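Local coordinates for BES (Bacillus cereus ATCC 14579, PDB 2QM0), which is of unproven function but probably acts as a hydrolase, perhaps an esterase of the alpha/beta-hydrolase fold, at residues B[184-188]-B[222-226]; B[205-211]-B[240-246]; B[217-222]-B[254-260]. One frame throughout, in Å; residues are numbered along the deposited sequence.

Interaction 1 (B[184-188]-B[222-226]). With SO4 (sulfate ion), chain G.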
# COMPACT_ATOMS: atom_id res chain seq x y z
N SER B 184 13.90 2.86 5.57
CA SER B 184 14.18 3.65 6.79
C SER B 184 14.81 2.85 7.92
O SER B 184 14.29 2.85 9.05
CB SER B 184 12.90 4.35 7.36
OG SER B 184 12.17 4.97 6.36
N PRO B 185 15.93 2.16 7.64
CA PRO B 185 16.53 1.24 8.62
C PRO B 185 17.01 1.98 9.86
O PRO B 185 17.57 3.09 9.76
CB PRO B 185 17.70 0.62 7.85
CG PRO B 185 18.11 1.72 6.84
CD PRO B 185 16.71 2.20 6.38
N SER B 186 16.78 1.40 11.04
CA SER B 186 17.12 2.09 12.27
C SER B 186 18.63 1.93 12.55
O SER B 186 19.02 1.29 13.53
CB SER B 186 16.28 1.55 13.42
OG SER B 186 14.92 1.72 13.10
N ILE B 187 19.44 2.48 11.65
CA ILE B 187 20.91 2.40 11.68
C ILE B 187 21.49 2.87 13.00
O ILE B 187 22.51 2.32 13.47
CB ILE B 187 21.51 3.24 10.53
CG1 ILE B 187 21.16 2.58 9.20
CG2 ILE B 187 23.05 3.33 10.61
CD1 ILE B 187 21.24 3.54 8.05
N TRP B 188 20.85 3.88 13.58
CA TRP B 188 21.29 4.52 14.83
C TRP B 188 21.20 3.60 16.06
O TRP B 188 21.79 3.90 17.13
CB TRP B 188 20.45 5.80 15.07
CG TRP B 188 18.96 5.56 14.80
CD1 TRP B 188 18.27 5.85 13.64
CD2 TRP B 188 18.00 4.95 15.69
NE1 TRP B 188 16.94 5.46 13.76
CE2 TRP B 188 16.75 4.89 15.00
CE3 TRP B 188 18.07 4.43 16.99
CZ2 TRP B 188 15.59 4.36 15.57
CZ3 TRP B 188 16.91 3.88 17.57
CH2 TRP B 188 15.69 3.85 16.85
N GLU B 222 11.68 12.67 7.70
CA GLU B 222 12.02 11.89 8.89
C GLU B 222 12.96 12.69 9.82
O GLU B 222 13.36 13.81 9.48
CB GLU B 222 12.61 10.51 8.49
CG GLU B 222 11.53 9.62 7.91
CD GLU B 222 11.94 8.16 7.85
OE1 GLU B 222 12.29 7.60 8.91
OE2 GLU B 222 11.87 7.59 6.75
N ARG B 223 13.22 12.16 11.02
CA ARG B 223 14.12 12.82 11.95
C ARG B 223 15.45 13.05 11.29
O ARG B 223 15.95 12.19 10.58
CB ARG B 223 14.33 11.98 13.22
CG ARG B 223 13.37 12.29 14.32
CD ARG B 223 13.78 11.62 15.64
NE ARG B 223 12.58 11.21 16.36
CZ ARG B 223 11.84 12.02 17.13
NH1 ARG B 223 12.19 13.29 17.32
NH2 ARG B 223 10.75 11.54 17.71
N GLU B 224 16.02 14.23 11.54
CA GLU B 224 17.29 14.61 10.92
C GLU B 224 18.37 13.51 10.98
O GLU B 224 18.98 13.18 9.96
CB GLU B 224 17.82 15.91 11.53
CG GLU B 224 18.61 16.73 10.54
CD GLU B 224 19.32 17.90 11.22
OE1 GLU B 224 18.68 18.60 12.05
OE2 GLU B 224 20.52 18.12 10.92
N HIS B 225 18.59 12.94 12.16
CA HIS B 225 19.61 11.88 12.29
C HIS B 225 19.36 10.64 11.40
O HIS B 225 20.31 10.01 10.91
CB HIS B 225 19.91 11.50 13.76
CG HIS B 225 18.94 10.52 14.37
ND1 HIS B 225 17.71 10.90 14.85
CD2 HIS B 225 19.04 9.20 14.60
CE1 HIS B 225 17.07 9.84 15.32
NE2 HIS B 225 17.86 8.79 15.18
N MSE B 226 18.09 10.32 11.15
CA MSE B 226 17.77 9.20 10.28
C MSE B 226 18.04 9.54 8.82
O MSE B 226 18.60 8.74 8.07
CB MSE B 226 16.30 8.81 10.44
CG MSE B 226 15.81 7.79 9.40
SE MSE B 226 16.41 5.96 9.78
CE MSE B 226 17.00 5.51 7.98
S SO4 G . 14.12 7.84 12.76
O1 SO4 G . 14.27 6.36 12.67
O2 SO4 G . 14.05 8.22 14.21
O3 SO4 G . 15.36 8.49 12.30
O4 SO4 G . 12.99 8.29 11.85
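This is a mixed polar, apolar and aromatic contact at the C-terminal ends of neighbouring parallel strands, between the loop after strand 179-183 and the start of helix 224-239 with the residues just before it. Deep in the contact, Ser184 OG donates a hydrogen bond to Glu222 OE2 at 2.7 Å; a small hydroxyl fits this buried spot and supplies one of the hydrogen bonds to the carboxylate. Next to this bond Met226, modelled as selenomethionine, reaches into the gap with its flexible side chain: CE lies 3.7 Å from Pro185 CD, and SE sits at the edge of the Trp188 five-membered ring, a Met-aromatic contact. Farther along, His225 turns its edge to the face of Trp188, a T-shaped pair with centroids 4.5 Å apart. Trp188 NE1 donates to O1 of a sulfate ion (3.0 Å), probably from the crystallisation liquor. Glu222 OE1 also accepts from His257, so one buried carboxylate holds both Ser184 and His257, which fixes its orientation.

Interaction 2 (B[205-211]-B[240-246])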
# COMPACT_ATOMS: atom_id res chain seq x y z
N LEU B 205 30.51 -10.12 -0.72
CA LEU B 205 30.33 -9.91 -2.16
C LEU B 205 31.29 -10.80 -2.95
O LEU B 205 30.94 -11.35 -4.01
CB LEU B 205 30.49 -8.43 -2.52
CG LEU B 205 29.24 -7.57 -2.16
CD1 LEU B 205 29.55 -6.10 -2.29
CD2 LEU B 205 28.05 -7.97 -3.02
N ASN B 206 32.49 -10.95 -2.42
CA ASN B 206 33.49 -11.82 -3.06
C ASN B 206 33.18 -13.31 -2.99
O ASN B 206 33.75 -14.10 -3.77
CB ASN B 206 34.90 -11.50 -2.53
CG ASN B 206 35.40 -10.14 -2.98
OD1 ASN B 206 35.10 -9.68 -4.08
ND2 ASN B 206 36.19 -9.50 -2.14
N ASN B 207 32.31 -13.71 -2.05
CA ASN B 207 31.77 -15.09 -1.99
C ASN B 207 30.40 -15.28 -2.71
O ASN B 207 29.91 -16.41 -2.85
CB ASN B 207 31.65 -15.56 -0.52
CG ASN B 207 32.92 -16.24 0.01
OD1 ASN B 207 33.67 -15.64 0.79
ND2 ASN B 207 33.15 -17.49 -0.41
N ALA B 208 29.79 -14.19 -3.15
CA ALA B 208 28.40 -14.20 -3.63
C ALA B 208 28.18 -15.03 -4.89
O ALA B 208 28.94 -14.91 -5.86
CB ALA B 208 27.92 -12.78 -3.83
N LYS B 209 27.12 -15.85 -4.87
CA LYS B 209 26.75 -16.64 -6.05
C LYS B 209 26.09 -15.73 -7.09
O LYS B 209 26.48 -15.72 -8.27
CB LYS B 209 25.75 -17.77 -5.71
CG LYS B 209 25.59 -18.10 -4.24
CD LYS B 209 26.55 -19.17 -3.80
CE LYS B 209 26.46 -19.40 -2.29
NZ LYS B 209 27.07 -20.72 -1.93
N PHE B 210 25.07 -14.98 -6.64
CA PHE B 210 24.25 -14.17 -7.54
C PHE B 210 24.55 -12.69 -7.34
O PHE B 210 24.90 -12.28 -6.24
CB PHE B 210 22.75 -14.41 -7.27
CG PHE B 210 22.33 -15.87 -7.28
CD1 PHE B 210 21.98 -16.50 -8.48
CD2 PHE B 210 22.26 -16.60 -6.09
CE1 PHE B 210 21.60 -17.86 -8.50
CE2 PHE B 210 21.87 -17.94 -6.10
CZ PHE B 210 21.54 -18.58 -7.31
N GLU B 211 24.39 -11.89 -8.39
CA GLU B 211 24.38 -10.44 -8.22
C GLU B 211 23.25 -10.10 -7.24
O GLU B 211 22.16 -10.68 -7.30
CB GLU B 211 24.17 -9.71 -9.54
CG GLU B 211 24.38 -8.20 -9.44
CD GLU B 211 24.05 -7.45 -10.73
OE1 GLU B 211 23.21 -7.94 -11.54
OE2 GLU B 211 24.62 -6.34 -10.93
N VAL B 240 31.18 1.34 -3.17
CA VAL B 240 31.51 -0.07 -3.35
C VAL B 240 31.34 -0.25 -4.84
O VAL B 240 30.35 0.20 -5.42
CB VAL B 240 30.56 -0.98 -2.54
CG1 VAL B 240 30.86 -2.45 -2.80
CG2 VAL B 240 30.65 -0.65 -1.04
N ASN B 241 32.32 -0.83 -5.50
CA ASN B 241 32.22 -0.90 -6.95
C ASN B 241 32.39 -2.34 -7.39
O ASN B 241 33.41 -2.70 -7.96
CB ASN B 241 33.26 -0.00 -7.62
CG ASN B 241 32.93 0.29 -9.07
OD1 ASN B 241 33.75 0.07 -9.96
ND2 ASN B 241 31.72 0.77 -9.32
N HIS B 242 31.38 -3.15 -7.11
CA HIS B 242 31.53 -4.58 -7.19
C HIS B 242 30.49 -5.16 -8.15
O HIS B 242 29.33 -4.70 -8.18
CB HIS B 242 31.41 -5.17 -5.78
CG HIS B 242 31.89 -6.58 -5.65
ND1 HIS B 242 31.30 -7.63 -6.32
CD2 HIS B 242 32.89 -7.12 -4.92
CE1 HIS B 242 31.91 -8.75 -6.01
NE2 HIS B 242 32.89 -8.47 -5.16
N ASP B 243 30.90 -6.16 -8.93
CA ASP B 243 30.03 -6.75 -9.96
C ASP B 243 28.83 -7.51 -9.38
O ASP B 243 27.86 -7.79 -10.10
CB ASP B 243 30.84 -7.65 -10.90
CG ASP B 243 31.72 -6.86 -11.85
OD1 ASP B 243 31.44 -5.65 -12.09
OD2 ASP B 243 32.71 -7.44 -12.36
N LYS B 244 28.92 -7.84 -8.10
CA LYS B 244 27.88 -8.59 -7.40
C LYS B 244 26.89 -7.70 -6.62
O LYS B 244 25.93 -8.22 -6.08
CB LYS B 244 28.53 -9.57 -6.42
CG LYS B 244 28.39 -11.02 -6.83
CD LYS B 244 28.62 -11.22 -8.29
CE LYS B 244 28.66 -12.68 -8.64
NZ LYS B 244 29.67 -12.80 -9.71
N LEU B 245 27.18 -6.40 -6.53
CA LEU B 245 26.31 -5.44 -5.83
C LEU B 245 25.65 -4.44 -6.78
O LEU B 245 26.33 -3.70 -7.48
CB LEU B 245 27.08 -4.67 -4.76
CG LEU B 245 26.22 -3.60 -4.06
CD1 LEU B 245 25.07 -4.27 -3.33
CD2 LEU B 245 27.04 -2.77 -3.12
N LYS B 246 24.33 -4.44 -6.80
CA LYS B 246 23.55 -3.47 -7.55
C LYS B 246 22.78 -2.66 -6.52
O LYS B 246 21.93 -3.22 -5.81
CB LYS B 246 22.60 -4.17 -8.50
CG LYS B 246 22.01 -3.25 -9.55
CD LYS B 246 21.06 -4.01 -10.48
CE LYS B 246 20.03 -3.06 -11.06
NZ LYS B 246 20.64 -1.71 -11.24
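Leu205, in the last turn of helix 200-207, is the hydrophobic centre of the contact and the one touching residue that is buried. Its CD1 packs 3.9 Å from Val240 CG1 and 3.8 Å from Leu245 CB, while its CB lies over the face of the His242 ring, 3.6 Å from the centroid, in a CH-pi contact. Asn206 starts away from the other segment, yet its amide bends back so that OD1 accepts a hydrogen bond from His242 NE2 at 2.7 Å. The other ring nitrogen, His242 ND1, accepts from Lys244 N (3.0 Å), so the imidazole bridges the Asn206 side chain and the type I turn from His242 to Leu245. Small Ala208 lets the aliphatic part of Lys244 come close, CB to CG 3.5 Å. Next, the backbone of Lys209 and Phe210 borders the same lysine, with Phe210 O 3.8 Å from Lys244 CG. Glu211 closes the walk: its CA makes a CA-H...O contact with Lys244 O (3.5 Å), and its extended side chain runs past Asp243 O and Lys246 CB. Just beyond, Thr212 begins backbone pairing with Lys244 and Lys246. The turn lies where the crossover 212-219, 224-239, 245-252 returns to the sheet, beside the loop that enters strand 212-219, as in the repeating beta-alpha-beta units of alpha/beta hydrolases.

Interaction 3 (B[217-222]-B[254-260])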
# COMPACT_ATOMS: atom_id res chain seq x y z
N THR B 217 15.80 3.26 1.16
CA THR B 217 14.88 4.38 1.05
C THR B 217 14.72 5.06 2.43
O THR B 217 14.99 4.48 3.48
CB THR B 217 13.53 3.93 0.39
OG1 THR B 217 12.70 5.06 0.02
CG2 THR B 217 12.78 3.03 1.35
N VAL B 218 14.39 6.34 2.39
CA VAL B 218 14.07 7.10 3.61
C VAL B 218 13.12 8.22 3.21
O VAL B 218 13.12 8.63 2.06
CB VAL B 218 15.36 7.64 4.32
CG1 VAL B 218 16.06 8.71 3.48
CG2 VAL B 218 15.05 8.17 5.75
N GLY B 219 12.29 8.67 4.12
CA GLY B 219 11.39 9.81 3.84
C GLY B 219 12.14 11.09 4.16
O GLY B 219 12.84 11.16 5.19
N SER B 220 12.03 12.11 3.30
CA SER B 220 12.79 13.38 3.47
C SER B 220 12.42 14.11 4.74
O SER B 220 13.24 14.82 5.28
CB SER B 220 12.66 14.33 2.28
OG SER B 220 11.43 15.05 2.37
N LEU B 221 11.21 13.90 5.26
CA LEU B 221 10.75 14.57 6.49
C LEU B 221 10.93 13.76 7.77
O LEU B 221 10.39 14.14 8.82
CB LEU B 221 9.30 15.03 6.39
CG LEU B 221 8.94 15.81 5.13
CD1 LEU B 221 7.45 16.13 5.16
CD2 LEU B 221 9.77 17.12 5.01
N GLU B 222 11.68 12.67 7.70
CA GLU B 222 12.02 11.89 8.89
C GLU B 222 12.96 12.69 9.82
O GLU B 222 13.36 13.81 9.48
CB GLU B 222 12.61 10.51 8.49
CG GLU B 222 11.53 9.62 7.91
CD GLU B 222 11.94 8.16 7.85
OE1 GLU B 222 12.29 7.60 8.91
OE2 GLU B 222 11.87 7.59 6.75
N GLY B 254 9.12 14.81 0.82
CA GLY B 254 7.84 15.14 1.47
C GLY B 254 7.16 13.98 2.18
O GLY B 254 6.04 14.12 2.67
N GLU B 255 7.82 12.85 2.27
CA GLU B 255 7.25 11.72 3.00
C GLU B 255 7.86 11.57 4.41
O GLU B 255 8.97 12.06 4.69
CB GLU B 255 7.41 10.43 2.20
CG GLU B 255 6.73 10.42 0.81
CD GLU B 255 5.19 10.69 0.80
OE1 GLU B 255 4.50 10.31 1.75
OE2 GLU B 255 4.68 11.22 -0.21
N ASN B 256 7.16 10.84 5.26
CA ASN B 256 7.57 10.64 6.64
C ASN B 256 7.86 9.18 6.93
O ASN B 256 7.78 8.32 6.03
CB ASN B 256 6.50 11.20 7.59
CG ASN B 256 5.15 10.54 7.38
OD1 ASN B 256 4.93 9.37 7.73
ND2 ASN B 256 4.22 11.30 6.80
N HIS B 257 8.21 8.88 8.18
CA HIS B 257 8.59 7.54 8.58
C HIS B 257 7.53 6.47 8.29
O HIS B 257 7.85 5.35 7.96
CB HIS B 257 8.88 7.55 10.10
CG HIS B 257 9.42 6.26 10.61
ND1 HIS B 257 10.71 5.85 10.37
CD2 HIS B 257 8.81 5.25 11.28
CE1 HIS B 257 10.90 4.66 10.92
NE2 HIS B 257 9.76 4.27 11.47
N ALA B 258 6.25 6.84 8.43
CA ALA B 258 5.12 5.92 8.21
C ALA B 258 4.68 5.86 6.75
O ALA B 258 3.98 4.93 6.36
CB ALA B 258 3.92 6.40 9.03
N SER B 259 5.03 6.85 5.94
CA SER B 259 4.44 6.95 4.61
C SER B 259 5.42 6.59 3.50
O SER B 259 5.01 6.39 2.35
CB SER B 259 3.83 8.34 4.37
OG SER B 259 4.86 9.33 4.19
N VAL B 260 6.71 6.49 3.85
CA VAL B 260 7.71 6.10 2.85
C VAL B 260 7.46 4.73 2.20
O VAL B 260 7.72 4.54 1.00
CB VAL B 260 9.17 6.28 3.35
CG1 VAL B 260 9.41 5.50 4.56
CG2 VAL B 260 10.22 5.95 2.23
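One carboxylate, that of Glu222, ties together several parts of the chain: OE1 accepts from His257 ND1 at 2.8 Å, and OE2 accepts from the backbone of its own segment, Gly219 N, at 2.9 Å, as well as from Ser184 OG. His257 NE2 in turn bonds to the phosphoryl group of the modified serine at position 160, so the relay from serine through histidine to acid is consistent with the catalytic triad of alpha/beta hydrolases. Glycine is needed at 219, because a CB there would fall 2.6 Å from Glu255 O. That carbonyl accepts from Leu221 N (3.0 Å), a residue of the type I turn Gly219 to Glu222, while Ser220 OG takes the hydrogen of Gly254 N (2.8 Å). An Asx turn at Asn256 shapes the histidine loop. Branched Val260 packs against strand 212-219, CG2 lying 3.4 Å from Thr217 OG1, which bonds to Tyr250 O. The contact therefore joins the end of strand 212-219 to the loop after strand 245-252 and the first residue of helix 260-272, with helix 224-239 packing on Val218.

In the fold
Interactions 1 and 3 are both largely buried, touch each other and share Glu222: its carboxylate meets Ser184 in the first and His257 in the second, and Ser184 N is probably hydrogen-bonded to Thr217 O. Together they shape the probable active site at the C-terminal ends of the parallel strands. Interaction 2 is a surface contact about 26 Å and 29 Å, centre to centre, from interactions 1 and 3, at the opposite end of strands 212-219 and 245-252, which interaction 3 also joins. There a leucine packs over a neutral histidine bonded to an asparagine, and lysine methylenes pack beside them, whereas the site end relies on buried carboxylate bonds, glycine and, in interaction 1, aromatic stacking.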